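Local coordinates for protein predicted acetamidase/formamidase (PDB 3TKK) that binds zinc and calcium ions and probably hydrolyses carbon-nitrogen bonds in linear amides such as formamide or acetamide, at residues Thr270-Gln274 and Arg286-Pro290; Thr228-Ala232 and Ala244-Met248; Lys83-Ala87 and Val201-Val205; Lys131-Gly135 and Asp159-Ala164. The contacts are given in a common frame with arbitrary orientation. Residues are numbered along the deposited sequence.

Contact 1. Residues Thr270-Gln274 and Arg286-Pro290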
loop_
_atom_site.group_PDB
_atom_site.type_symbol
_atom_site.label_atom_id
_atom_site.label_comp_id
_atom_site.label_asym_id
_atom_site.label_seq_id
_atom_site.Cartn_x
_atom_site.Cartn_y
_atom_site.Cartn_z
ATOM N N THR A 270 -5.293 0.763 12.885
ATOM C CA THR A 270 -4.388 -0.307 12.948
ATOM C C THR A 270 -4.393 -1.230 11.767
ATOM O O THR A 270 -3.545 -2.133 11.683
ATOM C CB THR A 270 -4.572 -1.030 14.293
ATOM O OG1 THR A 270 -3.353 -1.731 14.593
ATOM C CG2 THR A 270 -5.730 -1.960 14.213
ATOM N N GLY A 271 -5.262 -0.983 10.783
ATOM C CA GLY A 271 -5.206 -1.735 9.568
ATOM C C GLY A 271 -4.660 -0.901 8.400
ATOM O O GLY A 271 -4.767 0.336 8.396
ATOM N N ASN A 272 -4.109 -1.580 7.386
ATOM C CA ASN A 272 -3.336 -0.912 6.321
ATOM C C ASN A 272 -3.889 -1.350 5.002
ATOM O O ASN A 272 -3.801 -2.576 4.648
ATOM C CB ASN A 272 -1.813 -1.297 6.423
ATOM C CG ASN A 272 -1.157 -0.718 7.635
ATOM O OD1 ASN A 272 -1.142 0.473 7.805
ATOM N ND2 ASN A 272 -0.545 -1.561 8.478
ATOM N N ALA A 273 -4.520 -0.440 4.288
ATOM C CA ALA A 273 -4.925 -0.775 2.940
ATOM C C ALA A 273 -3.646 -0.778 2.084
ATOM O O ALA A 273 -2.882 0.147 2.213
ATOM C CB ALA A 273 -5.865 0.284 2.482
ATOM N N GLN A 274 -3.454 -1.743 1.169
ATOM C CA GLN A 274 -2.119 -1.907 0.529
ATOM C C GLN A 274 -2.462 -2.317 -0.900
ATOM O O GLN A 274 -3.628 -2.661 -1.225
ATOM C CB GLN A 274 -1.338 -2.989 1.261
ATOM C CG GLN A 274 -1.051 -2.611 2.719
ATOM C CD GLN A 274 -0.058 -3.547 3.383
ATOM O OE1 GLN A 274 -0.099 -4.741 3.067
ATOM N NE2 GLN A 274 0.823 -3.042 4.336
ATOM N N ARG A 286 -5.223 -5.050 -1.038
ATOM C CA ARG A 286 -5.404 -5.811 0.124
ATOM C C ARG A 286 -5.679 -5.011 1.349
ATOM O O ARG A 286 -5.417 -3.812 1.360
ATOM C CB ARG A 286 -4.246 -6.744 0.307
ATOM C CG ARG A 286 -2.940 -6.166 0.546
ATOM C CD ARG A 286 -1.818 -7.200 0.284
ATOM N NE ARG A 286 -0.588 -6.535 0.747
ATOM C CZ ARG A 286 0.388 -6.059 -0.044
ATOM N NH1 ARG A 286 0.448 -6.406 -1.317
ATOM N NH2 ARG A 286 1.468 -5.461 0.519
ATOM N N PHE A 287 -6.245 -5.636 2.381
ATOM C CA PHE A 287 -6.284 -4.964 3.702
ATOM C C PHE A 287 -5.673 -5.781 4.831
ATOM O O PHE A 287 -6.087 -6.900 5.110
ATOM C CB PHE A 287 -7.738 -4.579 4.025
ATOM C CG PHE A 287 -7.845 -3.718 5.276
ATOM C CD1 PHE A 287 -7.451 -2.388 5.227
ATOM C CD2 PHE A 287 -8.429 -4.215 6.445
ATOM C CE1 PHE A 287 -7.489 -1.570 6.340
ATOM C CE2 PHE A 287 -8.483 -3.354 7.582
ATOM C CZ PHE A 287 -8.087 -2.034 7.516
ATOM N N SER A 288 -4.683 -5.223 5.531
ATOM C CA SER A 288 -3.847 -6.053 6.361
ATOM C C SER A 288 -3.999 -5.594 7.794
ATOM O O SER A 288 -3.857 -4.386 8.054
ATOM C CB SER A 288 -2.442 -5.712 5.915
ATOM O OG SER A 288 -1.463 -6.394 6.585
ATOM N N LEU A 289 -4.116 -6.542 8.758
ATOM C CA LEU A 289 -4.074 -6.294 10.211
ATOM C C LEU A 289 -2.965 -7.138 10.865
ATOM O O LEU A 289 -2.644 -8.201 10.399
ATOM C CB LEU A 289 -5.406 -6.649 10.863
ATOM C CG LEU A 289 -6.489 -5.628 10.542
ATOM C CD1 LEU A 289 -7.923 -6.269 10.564
ATOM C CD2 LEU A 289 -6.352 -4.441 11.578
ATOM N N PRO A 290 -2.376 -6.642 11.925
ATOM C CA PRO A 290 -1.446 -7.436 12.693
ATOM C C PRO A 290 -2.127 -8.685 13.215
ATOM O O PRO A 290 -3.184 -8.623 13.772
ATOM C CB PRO A 290 -1.064 -6.507 13.887
ATOM C CG PRO A 290 -1.319 -5.144 13.411
ATOM C CD PRO A 290 -2.634 -5.335 12.543
HETATM O O HOH W 1 -0.256 -4.440 8.188
HETATM O O HOH W 2 0.572 -6.696 4.997
#

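Contact 2. Residues Thr228-Ala232 and Ala244-Met248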
loop_
_atom_site.group_PDB
_atom_site.type_symbol
_atom_site.label_atom_id
_atom_site.label_comp_id
_atom_site.label_asym_id
_atom_site.label_seq_id
_atom_site.Cartn_x
_atom_site.Cartn_y
_atom_site.Cartn_z
ATOM N N THR A 228 -2.355 -10.516 8.628
ATOM C CA THR A 228 -3.372 -11.295 7.998
ATOM C C THR A 228 -4.068 -10.322 7.098
ATOM O O THR A 228 -4.451 -9.236 7.556
ATOM C CB THR A 228 -4.429 -11.859 9.047
ATOM O OG1 THR A 228 -3.789 -12.897 9.787
ATOM C CG2 THR A 228 -5.577 -12.621 8.272
ATOM N N ALA A 229 -4.205 -10.613 5.801
ATOM C CA ALA A 229 -4.725 -9.520 4.963
ATOM C C ALA A 229 -5.762 -10.087 4.040
ATOM O O ALA A 229 -5.475 -11.130 3.481
ATOM C CB ALA A 229 -3.568 -9.013 4.068
ATOM N N THR A 230 -6.909 -9.412 3.829
ATOM C CA THR A 230 -7.881 -9.956 2.923
ATOM C C THR A 230 -7.363 -9.465 1.631
ATOM O O THR A 230 -6.682 -8.372 1.644
ATOM C CB THR A 230 -9.285 -9.323 3.240
ATOM O OG1 THR A 230 -9.102 -7.905 3.561
ATOM C CG2 THR A 230 -9.900 -9.964 4.593
ATOM N N ILE A 231 -7.682 -10.168 0.502
ATOM C CA ILE A 231 -7.200 -9.730 -0.853
ATOM C C ILE A 231 -8.451 -9.565 -1.734
ATOM O O ILE A 231 -9.396 -10.380 -1.574
ATOM C CB ILE A 231 -6.434 -10.871 -1.483
ATOM C CG1 ILE A 231 -5.274 -11.396 -0.530
ATOM C CG2 ILE A 231 -5.842 -10.443 -2.927
ATOM C CD1 ILE A 231 -4.271 -10.429 -0.362
ATOM N N ALA A 232 -8.539 -8.550 -2.575
ATOM C CA ALA A 232 -9.684 -8.533 -3.543
ATOM C C ALA A 232 -9.257 -7.912 -4.867
ATOM O O ALA A 232 -8.331 -7.096 -4.825
ATOM C CB ALA A 232 -10.772 -7.683 -3.008
ATOM N N ALA A 244 -11.915 -5.428 -0.206
ATOM C CA ALA A 244 -11.004 -5.956 0.849
ATOM C C ALA A 244 -11.390 -5.537 2.254
ATOM O O ALA A 244 -11.394 -6.382 3.128
ATOM C CB ALA A 244 -9.506 -5.690 0.607
ATOM N N VAL A 245 -11.654 -4.267 2.459
ATOM C CA VAL A 245 -12.054 -3.764 3.776
ATOM C C VAL A 245 -13.349 -4.355 4.242
ATOM O O VAL A 245 -13.446 -4.786 5.375
ATOM C CB VAL A 245 -12.141 -2.186 3.720
ATOM C CG1 VAL A 245 -12.615 -1.494 5.022
ATOM C CG2 VAL A 245 -10.796 -1.689 3.416
ATOM N N HIS A 246 -14.378 -4.371 3.368
ATOM C CA HIS A 246 -15.624 -4.978 3.746
ATOM C C HIS A 246 -15.500 -6.442 4.126
ATOM O O HIS A 246 -16.229 -6.878 5.040
ATOM C CB HIS A 246 -16.742 -4.801 2.640
ATOM C CG HIS A 246 -17.251 -3.395 2.535
ATOM N ND1 HIS A 246 -18.408 -2.976 3.154
ATOM C CD2 HIS A 246 -16.819 -2.344 1.802
ATOM C CE1 HIS A 246 -18.596 -1.694 2.919
ATOM N NE2 HIS A 246 -17.683 -1.313 2.051
ATOM N N ASP A 247 -14.607 -7.210 3.457
ATOM C CA ASP A 247 -14.539 -8.628 3.681
ATOM C C ASP A 247 -13.888 -8.769 5.071
ATOM O O ASP A 247 -14.318 -9.632 5.819
ATOM C CB ASP A 247 -13.704 -9.429 2.611
ATOM C CG ASP A 247 -14.420 -9.535 1.235
ATOM O OD1 ASP A 247 -15.696 -9.453 1.111
ATOM O OD2 ASP A 247 -13.675 -9.695 0.267
ATOM N N MET A 248 -12.840 -7.984 5.384
ATOM C CA MET A 248 -12.315 -7.960 6.714
ATOM C C MET A 248 -13.321 -7.507 7.786
ATOM O O MET A 248 -13.250 -8.045 8.939
ATOM C CB MET A 248 -11.023 -7.138 6.869
ATOM C CG MET A 248 -10.318 -7.431 8.190
ATOM S SD MET A 248 -9.358 -8.935 8.284
ATOM C CE MET A 248 -7.741 -8.387 7.586
HETATM O O HOH W 3 -10.951 -9.705 0.597
#

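Contact 3. Residues Lys83-Ala87 and Val201-Val205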
loop_
_atom_site.group_PDB
_atom_site.type_symbol
_atom_site.label_atom_id
_atom_site.label_comp_id
_atom_site.label_asym_id
_atom_site.label_seq_id
_atom_site.Cartn_x
_atom_site.Cartn_y
_atom_site.Cartn_z
ATOM N N LYS A 83 8.250 -23.700 1.007
ATOM C CA LYS A 83 9.476 -23.300 0.346
ATOM C C LYS A 83 9.247 -22.868 -1.051
ATOM O O LYS A 83 8.442 -23.477 -1.744
ATOM C CB LYS A 83 10.406 -24.474 0.204
ATOM C CG LYS A 83 11.459 -24.488 1.209
ATOM C CD LYS A 83 12.525 -25.367 0.633
ATOM C CE LYS A 83 11.970 -26.818 0.433
ATOM N NZ LYS A 83 12.623 -27.713 1.512
ATOM N N ILE A 84 10.017 -21.909 -1.520
ATOM C CA ILE A 84 9.927 -21.578 -2.952
ATOM C C ILE A 84 11.366 -21.620 -3.511
ATOM O O ILE A 84 12.226 -20.871 -3.018
ATOM C CB ILE A 84 9.362 -20.170 -3.135
ATOM C CG1 ILE A 84 7.943 -20.081 -2.610
ATOM C CG2 ILE A 84 9.275 -19.657 -4.581
ATOM C CD1 ILE A 84 7.377 -18.637 -2.844
ATOM N N GLU A 85 11.659 -22.443 -4.514
ATOM C CA GLU A 85 12.953 -22.306 -5.159
ATOM C C GLU A 85 12.842 -21.753 -6.535
ATOM O O GLU A 85 11.819 -22.018 -7.233
ATOM C CB GLU A 85 13.701 -23.666 -5.101
ATOM C CG GLU A 85 13.870 -24.085 -3.631
ATOM C CD GLU A 85 14.054 -25.631 -3.424
ATOM O OE1 GLU A 85 13.629 -26.174 -2.345
ATOM O OE2 GLU A 85 14.637 -26.289 -4.333
ATOM N N VAL A 86 13.737 -20.847 -6.927
ATOM C CA VAL A 86 13.560 -20.197 -8.211
ATOM C C VAL A 86 14.770 -20.619 -9.111
ATOM O O VAL A 86 15.852 -20.881 -8.657
ATOM C CB VAL A 86 13.427 -18.658 -8.140
ATOM C CG1 VAL A 86 12.197 -18.280 -7.191
ATOM C CG2 VAL A 86 14.800 -18.027 -7.675
ATOM N N ALA A 87 14.539 -20.656 -10.422
ATOM C CA ALA A 87 15.611 -20.927 -11.374
ATOM C C ALA A 87 16.731 -19.873 -11.322
ATOM O O ALA A 87 16.542 -18.779 -10.749
ATOM C CB ALA A 87 15.135 -21.143 -12.709
ATOM N N VAL A 201 10.340 -16.058 -13.238
ATOM C CA VAL A 201 11.200 -17.234 -13.268
ATOM C C VAL A 201 10.425 -18.555 -13.163
ATOM O O VAL A 201 9.348 -18.566 -12.624
ATOM C CB VAL A 201 12.095 -17.251 -12.014
ATOM C CG1 VAL A 201 13.062 -16.020 -11.974
ATOM C CG2 VAL A 201 11.197 -17.156 -10.736
ATOM N N ALA A 202 11.098 -19.675 -13.440
ATOM C CA ALA A 202 10.464 -20.989 -13.207
ATOM C C ALA A 202 10.960 -21.335 -11.853
ATOM O O ALA A 202 11.949 -20.756 -11.447
ATOM C CB ALA A 202 11.039 -22.064 -14.239
ATOM N N GLY A 203 10.415 -22.395 -11.261
ATOM C CA GLY A 203 10.869 -22.851 -10.007
ATOM C C GLY A 203 10.035 -23.977 -9.452
ATOM O O GLY A 203 9.242 -24.604 -10.192
ATOM N N LYS A 204 10.056 -24.079 -8.144
ATOM C CA LYS A 204 9.452 -25.235 -7.462
ATOM C C LYS A 204 8.934 -24.753 -6.066
ATOM O O LYS A 204 9.636 -23.958 -5.381
ATOM C CB LYS A 204 10.554 -26.300 -7.346
ATOM C CG LYS A 204 10.154 -27.555 -6.639
ATOM C CD LYS A 204 11.151 -28.817 -6.894
ATOM C CE LYS A 204 10.555 -30.139 -6.103
ATOM N NZ LYS A 204 10.437 -31.672 -6.667
ATOM N N VAL A 205 7.691 -25.114 -5.712
ATOM C CA VAL A 205 7.019 -24.617 -4.481
ATOM C C VAL A 205 6.714 -25.877 -3.650
ATOM O O VAL A 205 5.997 -26.816 -4.167
ATOM C CB VAL A 205 5.670 -23.924 -4.794
ATOM C CG1 VAL A 205 4.848 -23.612 -3.460
ATOM C CG2 VAL A 205 5.901 -22.655 -5.632
#

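Contact 4. Residues Lys131-Gly135 and Asp159-Ala164. With CA (calcium ion), chain G.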
loop_
_atom_site.group_PDB
_atom_site.type_symbol
_atom_site.label_atom_id
_atom_site.label_comp_id
_atom_site.label_asym_id
_atom_site.label_seq_id
_atom_site.Cartn_x
_atom_site.Cartn_y
_atom_site.Cartn_z
ATOM N N LYS A 131 13.390 -12.131 -3.301
ATOM C CA LYS A 131 12.242 -12.249 -2.356
ATOM C C LYS A 131 11.185 -13.043 -3.101
ATOM O O LYS A 131 10.218 -12.514 -3.621
ATOM C CB LYS A 131 11.731 -10.870 -1.906
ATOM C CG LYS A 131 12.809 -10.132 -1.039
ATOM C CD LYS A 131 12.135 -8.724 -0.764
ATOM C CE LYS A 131 13.055 -7.897 0.245
ATOM N NZ LYS A 131 12.714 -6.473 -0.074
ATOM N N PRO A 132 11.351 -14.366 -3.140
ATOM C CA PRO A 132 10.459 -15.160 -4.089
ATOM C C PRO A 132 9.038 -15.184 -3.666
ATOM O O PRO A 132 8.744 -15.194 -2.463
ATOM C CB PRO A 132 10.959 -16.579 -3.931
ATOM C CG PRO A 132 12.425 -16.299 -3.622
ATOM C CD PRO A 132 12.450 -15.138 -2.658
ATOM N N MET A 133 8.125 -15.217 -4.655
ATOM C CA MET A 133 6.749 -15.145 -4.282
ATOM C C MET A 133 5.978 -15.824 -5.439
ATOM O O MET A 133 6.584 -16.128 -6.507
ATOM C CB MET A 133 6.235 -13.650 -4.236
ATOM C CG MET A 133 6.532 -12.851 -5.576
ATOM S SD MET A 133 5.539 -11.356 -5.788
ATOM C CE MET A 133 4.061 -12.138 -6.199
ATOM N N ILE A 134 4.711 -16.080 -5.197
ATOM C CA ILE A 134 3.966 -16.836 -6.164
ATOM C C ILE A 134 2.942 -15.812 -6.711
ATOM O O ILE A 134 2.150 -15.277 -5.891
ATOM C CB ILE A 134 3.197 -18.061 -5.533
ATOM C CG1 ILE A 134 4.232 -19.113 -4.917
ATOM C CG2 ILE A 134 2.159 -18.538 -6.677
ATOM C CD1 ILE A 134 3.721 -20.024 -3.785
ATOM N N GLY A 135 2.958 -15.535 -8.007
ATOM C CA GLY A 135 2.044 -14.539 -8.567
ATOM C C GLY A 135 0.626 -15.065 -8.866
ATOM O O GLY A 135 -0.350 -14.333 -8.739
ATOM N N ASP A 159 -0.669 -11.418 -7.954
ATOM C CA ASP A 159 0.659 -10.754 -7.873
ATOM C C ASP A 159 0.766 -10.041 -6.559
ATOM O O ASP A 159 1.063 -8.809 -6.456
ATOM C CB ASP A 159 0.964 -9.804 -9.030
ATOM C CG ASP A 159 1.239 -10.551 -10.379
ATOM O OD1 ASP A 159 1.589 -11.755 -10.453
ATOM O OD2 ASP A 159 0.833 -9.988 -11.414
ATOM N N THR A 160 0.630 -10.860 -5.515
ATOM C CA THR A 160 0.733 -10.391 -4.148
ATOM C C THR A 160 2.029 -10.784 -3.430
ATOM O O THR A 160 2.283 -11.989 -3.263
ATOM C CB THR A 160 -0.572 -10.859 -3.381
ATOM O OG1 THR A 160 -1.734 -10.169 -3.957
ATOM C CG2 THR A 160 -0.396 -10.521 -1.899
ATOM N N THR A 161 2.850 -9.803 -2.943
ATOM C CA THR A 161 4.180 -10.049 -2.538
ATOM C C THR A 161 4.107 -10.848 -1.248
ATOM O O THR A 161 5.030 -11.582 -0.951
ATOM C CB THR A 161 4.910 -8.655 -2.140
ATOM O OG1 THR A 161 3.940 -7.872 -1.393
ATOM C CG2 THR A 161 5.316 -7.848 -3.569
ATOM N N LEU A 162 3.000 -10.758 -0.506
ATOM C CA LEU A 162 2.900 -11.545 0.724
ATOM C C LEU A 162 2.966 -13.133 0.486
ATOM O O LEU A 162 3.020 -13.855 1.446
ATOM C CB LEU A 162 1.566 -11.181 1.467
ATOM C CG LEU A 162 1.356 -9.667 1.866
ATOM C CD1 LEU A 162 0.017 -9.549 2.699
ATOM C CD2 LEU A 162 2.671 -9.210 2.575
ATOM N N ILE A 163 2.554 -13.622 -0.722
ATOM C CA ILE A 163 2.500 -15.063 -0.940
ATOM C C ILE A 163 3.889 -15.578 -1.173
ATOM O O ILE A 163 4.302 -15.621 -2.314
ATOM C CB ILE A 163 1.472 -15.351 -2.130
ATOM C CG1 ILE A 163 0.157 -14.696 -1.685
ATOM C CG2 ILE A 163 1.350 -16.948 -2.337
ATOM C CD1 ILE A 163 -1.199 -14.877 -2.795
ATOM N N ALA A 164 4.549 -16.006 -0.106
ATOM C CA ALA A 164 6.009 -16.350 -0.059
ATOM C C ALA A 164 6.174 -17.409 0.987
ATOM O O ALA A 164 5.216 -17.722 1.662
ATOM C CB ALA A 164 6.797 -15.010 0.369
HETATM CA CA CA G . 1.376 -12.105 -12.757
HETATM O O HOH W 4 0.055 -13.705 -5.934
HETATM O O HOH W 5 3.499 -11.023 -13.523
HETATM O O HOH W 6 1.189 -13.131 -15.019
HETATM O O HOH W 7 0.618 -10.500 -14.461
#

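Contact 1. Residues Thr270-Gln274 and Arg286-Pro290
Arg286 opens this antiparallel beta hairpin pairing by exchanging two backbone hydrogen bonds with Gln274: Arg286 N to Gln274 O and Gln274 N to Arg286 O, both 2.9 Å. Its side chain adds a third link, since Arg286 NE donates to Gln274 OE1 at 3.0 Å, while Gln274 CB lies over one face of the guanidinium. The charge itself is met by a salt bridge from NH2 to Asp191 of the same chain. Phe287 comes next, in a non-hydrogen-bonded pair with Ala273, and its side chain leaves by the other face. The ring leans toward the residue before the partner strand, with Phe287 CZ 3.5 Å from Gly271 CA; a beta carbon on Gly271 would clash with that atom, so the ring occupies space that glycine leaves open. Ser288 returns to hydrogen-bonded pairing: Asn272 N to Ser288 O and Ser288 N to Asn272 O are each 2.9 Å. Two waters bound to Ser288 OG extend its reach to Asn272 ND2 and Gln274 OE1, while Asn272 OD1 accepts a hydrogen bond from Asp191 N of the second subunit. Leu289 CD2 packs 3.7 Å from Thr270 CG2, and Pro290 CD lies 3.4 Å from Thr270 O. Pro290 is also the N-cap of helix 291-296. Strand 227-234 continues the sheet beyond 286-290, Phe287 and Leu289 pack on helix 237-255, and on the other edge Ala273 makes backbone hydrogen bonds with the second subunit.

Contact 2. Residues Thr228-Ala232 and Ala244-Met248
This is helix-on-sheet packing in an alpha/beta layer: strand 227-234 runs into helix 237-255 through a short connection, and the helix folds back across one face of the sheet. The two short segments run at 131° to each other with their axes 7.5 Å apart at closest approach. Consequently the backbones are nearest at the Ala232 end, where the CA atoms of Ala232 and Ala244 are 5.3 Å apart, and larger side chains fill the space farther along.

Apolar contacts follow that widening. Ala232 CB meets Ala244 CB at 4.3 Å, the small residues allowing the close approach. Thr230 points toward the helix, and its methyl CG2 lies 3.8 Å from Met248 CB. Met248 reaches across to the strand, bringing CE to 3.4 Å from Thr228 O; the same side chain also packs on Leu289 of the next strand. Ala229 and Ile231 alternate to the other face of the sheet, where Leu162 and Met158 lie against them.

The polar links are few. Water 3 lies between Ile231 O, at 2.8 Å, and Asp247 OD2, at 2.7 Å; that carboxylate oxygen also accepts a hydrogen bond from Asn219. The direct link is made by Thr230, whose p rotamer sends OG1 to Ala244 O at 2.8 Å, the same carbonyl oxygen that accepts the helical hydrogen bond from Met248 N at 3.1 Å.

Contact 3. Residues Lys83-Ala87 and Val201-Val205
Three backbone hydrogen bonds join these antiparallel strands. Glu85 and Lys204 form a hydrogen-bonded pair, with Glu85 N to Lys204 O at 2.7 Å and Lys204 N to Glu85 O at 2.9 Å; two residues on, Ala87 N donates to Ala202 O at 2.8 Å. Weaker CA-H...O contacts accompany them, the shortest being Gly203 CA to Glu85 O at 3.0 Å. A beta carbon on Gly203 would clash with that same oxygen, so the close approach depends on glycine.

The side chains divide by face. Glu85 and Lys204 share the more exposed one, where the lysine amine forms a salt bridge with Glu33. On the other, Val86 CB packs 3.7 Å from Val201 CG2, while Ile84 and Val205 touch more loosely and pack on Leu185 and Ile134. The pairing is typical of neighbouring antiparallel strands inside a large beta sheet, here strands 76-86 and 203-212, and Val201 directly follows the zinc ligand Glu200.

Contact 4. Residues Lys131-Gly135 and Asp159-Ala164
This is a loop-to-strand contact near the centre of the chain: a type I beta turn, Thr160 to Ile163, is held against the start of strand 133-138 beside the calcium site. Two backbone hydrogen bonds tie Asp159-Ala164 to the strand, Ile134 N to Ile163 O at 2.9 Å and Asp159 N to Gly135 O at 3.0 Å. Between them water 4 donates to Ile134 O and Gly135 O and accepts from Thr160 N, adding a bridge between the two backbones beside the direct Asp159-Gly135 bond. The turn is closed by Ile163 N to Thr160 O at 3.0 Å.

Met133 fills the space over the turn, with CE 3.4 Å from Thr160 O and SD 3.8 Å from Thr161 CA. Ile163 CG2 packs 3.9 Å from Ile134 CB, and Ile134 in turn reaches Ile81 and Ile84 of strand 76-86. Gly135 leaves room for the metal ligand: a beta carbon there would clash with Asp159 OD1. Asn157 and Asp184 complete the protein ligands of the calcium ion, and Asp184 also binds zinc. Three waters share the calcium coordination, and Asp159 grips the ion through both carboxylate oxygens, OD1 at 2.3 Å and OD2 at 2.6 Å.

Overall arrangement
Contacts 1, 2 and 4 are largely buried, while contact 3 is only partly so, with one face carrying charged side chains. Contacts 1 and 3 are both antiparallel strand pairings in the same large sheet, but their centres lie about 28 Å apart on opposite sides of the chain's centre. Contact 2 instead lays a helix on that sheet and relies mainly on packing; it adjoins contact 1 through a probable hydrogen bond, Phe287 N to Thr230 O at 2.9 Å. Contact 4, the most central, involves a metal-binding loop. Its Leu162 touches both Arg286 and Ala229, while Pro132 and Ile134 pack against contact 3. Contacts 1 and 2 also reach the second subunit.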